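Local coordinates for UPF0135 protein SA1388 (Staphylococcus aureus subsp. aureus, PDB 3LNL) that is of unknown function but belongs to the NIF3 family and assembles into a toroidal hexamer, each subunit of which carries a two-zinc site, at residues P70-F73 with K74-S78; L316-I320 with H321-L325. The protein carries 2 engineered substitutions. All coordinates share one frame; numbering follows the deposited sequence.

Interaction 1 (P70-F73 with K74-S78); sequences PLIF and KGVTS
I72 and V76 meet where the loop bends: CG1 of V76 rests between the two branches of I72, 4.0 Å from I72 CG1 and equally far from I72 CG2, the two side chains crossing at about a right angle. The torsion of I72 (chi1 -62°) sets CG2 anti to the backbone N, facing the backbone of K74 and G75, where it lies 3.9 Å from K74 O and 4.3 Å from G75 CA. This is the close-packed side. I33 touches I72, I88 of helix 83-93 touches V76, and V76 of a second subunit packs against both, so the bend is part of a subunit interface of the hexamer. The loop from strand 64-67 to strand 79-80 of the NIF3 fold opens with the zinc ligands H68 and H69, residues 70-78 come straight after them, and I72 O is held by a hydrogen bond from N28 ND2.

F73 and K74 form the looser, outer side. Their side chains run side by side in the same direction, with K74 CG 3.9 Å from F73 CD2. With bends at chi2 and chi4 the lysine follows the phenyl group outward until NZ stands 3.5 Å from F73 CE2. D27 touches F73 as well, and a buffer molecule, probably from the crystallisation liquor, is bound about 4 Å from the phenylalanine side chain, while K74 is exposed to solvent.

Interaction 2 (L316-I320 with H321-L325); sequences LDAKI and HGVNL
A Schellman motif ends helix 312-321, and A318 and V323 make its defining bond: V323 N donates to A318 O over 2.8 Å. Inside that loop, G322 N bonds to K319 O at 3.0 Å, but from well above the carbonyl plane, 66° out of it. G322 is the residue that leaves the helical path, with a positive phi that favours glycine, and its turn sends the chain back across the last helical residues. The bond from H321 N to D317 O (3.0 Å) is the last regular helical one of the group.

The reversal carries V323 and L325 onto the buried flank of A318. L325 CD1 presses on A318 CB at 3.5 Å, tighter than usual for two carbons, and V323 CB lies 4.1 Å from the same methyl. In the fold this is the connection from the helix into strand 325-327. Y295 and V298 of helix 294-299 pack on V323, whereas V273 and F305 of the adjoining strands touch L325.

On the flank turned to a third subunit, H321 lays its imidazole against the helix end. I320 CG2 sits over the centre of one ring face, 3.9 Å from the centroid and 10° off the normal, a CH-pi contact. With CG1 of I320 anti to the backbone N (chi1 -154°), CG2 stands between the backbone N and the carbonyl carbon, and that position puts it beside H321. D317 O also approaches the imidazole, 3.0 Å from H321 CD2. The carboxylate of D317 has its partner across a subunit boundary, where OD1 is hydrogen-bonded to Y84 OH of the third subunit.

Interactions 1 and 2 do not touch: their centres lie 36 Å apart and their nearest atoms about 23 Å. Interaction 1 is the one nearer the annotated zinc ligands: residues 70-78 directly follow H68 and H69 in sequence, and the side chain of F73 is about 10 Å from a zinc ion and about 8 Å from that of H69. Residues 316-325 lie away from the dinuclear site; the side chain of D317 is about 12 Å from a bound zinc ion. Both contacts reach other subunits of the hexamer, but different ones: 70-78 packs on a second subunit, whereas I320 and D317 meet I87 and Y84 of a third.

Interaction 1 (P70-F73 with K74-S78)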
loop_
_atom_site.group_PDB
_atom_site.type_symbol
_atom_site.label_atom_id
_atom_site.label_comp_id
_atom_site.label_asym_id
_atom_site.label_seq_id
_atom_site.Cartn_x
_atom_site.Cartn_y
_atom_site.Cartn_z
ATOM N N PRO B 70 24.440 6.507 -11.470
ATOM C CA PRO B 70 24.906 5.223 -10.949
ATOM C C PRO B 70 24.756 4.146 -12.027
ATOM O O PRO B 70 23.679 3.908 -12.559
ATOM C CB PRO B 70 23.983 4.982 -9.733
ATOM C CG PRO B 70 22.787 5.753 -10.007
ATOM C CD PRO B 70 23.173 6.913 -10.855
ATOM N N LEU B 71 25.847 3.468 -12.353
ATOM C CA LEU B 71 25.820 2.464 -13.390
ATOM C C LEU B 71 24.929 1.300 -12.945
ATOM O O LEU B 71 24.303 0.636 -13.782
ATOM C CB LEU B 71 27.230 1.970 -13.650
ATOM C CG LEU B 71 27.472 0.910 -14.721
ATOM C CD1 LEU B 71 27.005 1.428 -16.125
ATOM C CD2 LEU B 71 28.931 0.468 -14.731
ATOM N N ILE B 72 24.940 1.029 -11.648
ATOM C CA ILE B 72 24.023 0.042 -11.055
ATOM C C ILE B 72 23.013 0.850 -10.294
ATOM O O ILE B 72 23.375 1.604 -9.394
ATOM C CB ILE B 72 24.716 -0.948 -10.118
ATOM C CG1 ILE B 72 25.759 -1.761 -10.885
ATOM C CG2 ILE B 72 23.640 -1.930 -9.425
ATOM C CD1 ILE B 72 26.708 -2.580 -9.950
ATOM N N PHE B 73 21.762 0.770 -10.701
ATOM C CA PHE B 73 20.720 1.534 -10.036
ATOM C C PHE B 73 19.765 0.586 -9.377
ATOM O O PHE B 73 19.826 0.407 -8.170
ATOM C CB PHE B 73 20.048 2.519 -10.982
ATOM C CG PHE B 73 19.012 3.346 -10.329
ATOM C CD1 PHE B 73 19.318 4.121 -9.207
ATOM C CD2 PHE B 73 17.710 3.363 -10.822
ATOM C CE1 PHE B 73 18.359 4.882 -8.581
ATOM C CE2 PHE B 73 16.700 4.138 -10.179
ATOM C CZ PHE B 73 17.025 4.884 -9.062
ATOM N N LYS B 74 18.924 -0.084 -10.134
ATOM C CA LYS B 74 18.179 -1.158 -9.520
ATOM C C LYS B 74 19.109 -2.383 -9.590
ATOM O O LYS B 74 19.914 -2.549 -10.509
ATOM C CB LYS B 74 16.812 -1.328 -10.188
ATOM C CG LYS B 74 16.008 -0.022 -10.102
ATOM C CD LYS B 74 14.524 -0.203 -9.759
ATOM C CE LYS B 74 13.878 1.102 -9.216
ATOM N NZ LYS B 74 13.741 2.208 -10.248
ATOM N N GLY B 75 19.057 -3.245 -8.614
ATOM C CA GLY B 75 20.080 -4.253 -8.603
ATOM C C GLY B 75 20.222 -5.038 -9.922
ATOM O O GLY B 75 19.246 -5.283 -10.658
ATOM N N VAL B 76 21.450 -5.459 -10.221
ATOM C CA VAL B 76 21.689 -6.276 -11.397
ATOM C C VAL B 76 21.284 -7.696 -11.068
ATOM O O VAL B 76 21.631 -8.168 -10.030
ATOM C CB VAL B 76 23.185 -6.266 -11.748
ATOM C CG1 VAL B 76 23.600 -4.882 -12.193
ATOM C CG2 VAL B 76 23.992 -6.744 -10.510
ATOM N N THR B 77 20.502 -8.359 -11.917
ATOM C CA THR B 77 20.230 -9.773 -11.729
ATOM C C THR B 77 21.149 -10.708 -12.559
ATOM O O THR B 77 21.115 -11.908 -12.377
ATOM C CB THR B 77 18.798 -10.085 -12.071
ATOM O OG1 THR B 77 18.543 -9.652 -13.409
ATOM C CG2 THR B 77 17.824 -9.361 -11.047
ATOM N N SER B 78 21.927 -10.144 -13.471
ATOM C CA SER B 78 23.000 -10.906 -14.112
ATOM C C SER B 78 24.194 -10.059 -14.532
ATOM O O SER B 78 24.092 -8.866 -14.652
ATOM C CB SER B 78 22.464 -11.651 -15.324
ATOM O OG SER B 78 22.216 -10.755 -16.356
#

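Interaction 2 (L316-I320 with H321-L325)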
loop_
_atom_site.group_PDB
_atom_site.type_symbol
_atom_site.label_atom_id
_atom_site.label_comp_id
_atom_site.label_asym_id
_atom_site.label_seq_id
_atom_site.Cartn_x
_atom_site.Cartn_y
_atom_site.Cartn_z
ATOM N N LEU B 316 2.349 21.061 -22.060
ATOM C CA LEU B 316 0.980 21.559 -22.300
ATOM C C LEU B 316 0.344 22.170 -21.032
ATOM O O LEU B 316 -0.201 23.252 -21.056
ATOM C CB LEU B 316 0.082 20.436 -22.842
ATOM C CG LEU B 316 -1.201 20.904 -23.551
ATOM C CD1 LEU B 316 -0.811 21.631 -24.848
ATOM C CD2 LEU B 316 -2.138 19.717 -23.836
ATOM N N ASP B 317 0.393 21.423 -19.933
ATOM C CA ASP B 317 -0.076 21.894 -18.632
ATOM C C ASP B 317 0.613 23.208 -18.229
ATOM O O ASP B 317 -0.071 24.204 -17.859
ATOM C CB ASP B 317 0.172 20.834 -17.544
ATOM C CG ASP B 317 -0.694 19.615 -17.743
ATOM O OD1 ASP B 317 -1.563 19.653 -18.621
ATOM O OD2 ASP B 317 -0.492 18.607 -17.062
ATOM N N ALA B 318 1.941 23.214 -18.296
ATOM C CA ALA B 318 2.721 24.418 -17.966
ATOM C C ALA B 318 2.280 25.638 -18.803
ATOM O O ALA B 318 2.008 26.709 -18.249
ATOM C CB ALA B 318 4.232 24.155 -18.135
ATOM N N LYS B 319 2.127 25.432 -20.114
ATOM C CA LYS B 319 1.707 26.505 -21.013
ATOM C C LYS B 319 0.354 27.096 -20.575
ATOM O O LYS B 319 0.211 28.340 -20.409
ATOM C CB LYS B 319 1.619 26.027 -22.466
ATOM C CG LYS B 319 1.361 27.201 -23.466
ATOM C CD LYS B 319 1.836 26.887 -24.891
ATOM C CE LYS B 319 1.533 28.051 -25.869
ATOM N NZ LYS B 319 2.616 29.113 -25.760
ATOM N N ILE B 320 -0.626 26.233 -20.370
ATOM C CA ILE B 320 -1.952 26.727 -20.033
ATOM C C ILE B 320 -1.965 27.444 -18.679
ATOM O O ILE B 320 -2.706 28.390 -18.472
ATOM C CB ILE B 320 -3.023 25.613 -20.121
ATOM C CG1 ILE B 320 -4.408 26.275 -20.405
ATOM C CG2 ILE B 320 -3.106 24.825 -18.839
ATOM C CD1 ILE B 320 -5.539 25.312 -20.771
ATOM N N HIS B 321 -1.104 27.027 -17.753
ATOM C CA HIS B 321 -1.033 27.688 -16.468
ATOM C C HIS B 321 -0.045 28.863 -16.431
ATOM O O HIS B 321 0.126 29.474 -15.412
ATOM C CB HIS B 321 -0.665 26.681 -15.387
ATOM C CG HIS B 321 -1.704 25.628 -15.163
ATOM N ND1 HIS B 321 -2.992 25.922 -14.758
ATOM C CD2 HIS B 321 -1.643 24.287 -15.301
ATOM C CE1 HIS B 321 -3.682 24.798 -14.683
ATOM N NE2 HIS B 321 -2.884 23.793 -15.011
ATOM N N GLY B 322 0.578 29.196 -17.551
ATOM C CA GLY B 322 1.519 30.289 -17.589
ATOM C C GLY B 322 2.853 29.986 -16.939
ATOM O O GLY B 322 3.589 30.916 -16.603
ATOM N N VAL B 323 3.191 28.722 -16.735
ATOM C CA VAL B 323 4.476 28.384 -16.151
ATOM C C VAL B 323 5.497 28.284 -17.303
ATOM O O VAL B 323 5.333 27.487 -18.253
ATOM C CB VAL B 323 4.411 27.091 -15.299
ATOM C CG1 VAL B 323 5.864 26.653 -14.845
ATOM C CG2 VAL B 323 3.511 27.296 -14.082
ATOM N N ASN B 324 6.532 29.110 -17.269
ATOM C CA ASN B 324 7.478 29.086 -18.336
ATOM C C ASN B 324 8.580 28.022 -18.138
ATOM O O ASN B 324 9.109 27.873 -17.048
ATOM C CB ASN B 324 8.112 30.461 -18.512
ATOM C CG ASN B 324 7.106 31.524 -18.763
ATOM O OD1 ASN B 324 6.229 31.355 -19.608
ATOM N ND2 ASN B 324 7.203 32.621 -18.039
ATOM N N LEU B 325 8.890 27.280 -19.194
ATOM C CA LEU B 325 9.870 26.196 -19.099
ATOM C C LEU B 325 10.918 26.334 -20.186
ATOM O O LEU B 325 10.627 26.881 -21.244
ATOM C CB LEU B 325 9.211 24.841 -19.277
ATOM C CG LEU B 325 8.071 24.453 -18.364
ATOM C CD1 LEU B 325 7.452 23.115 -18.899
ATOM C CD2 LEU B 325 8.486 24.348 -16.916
#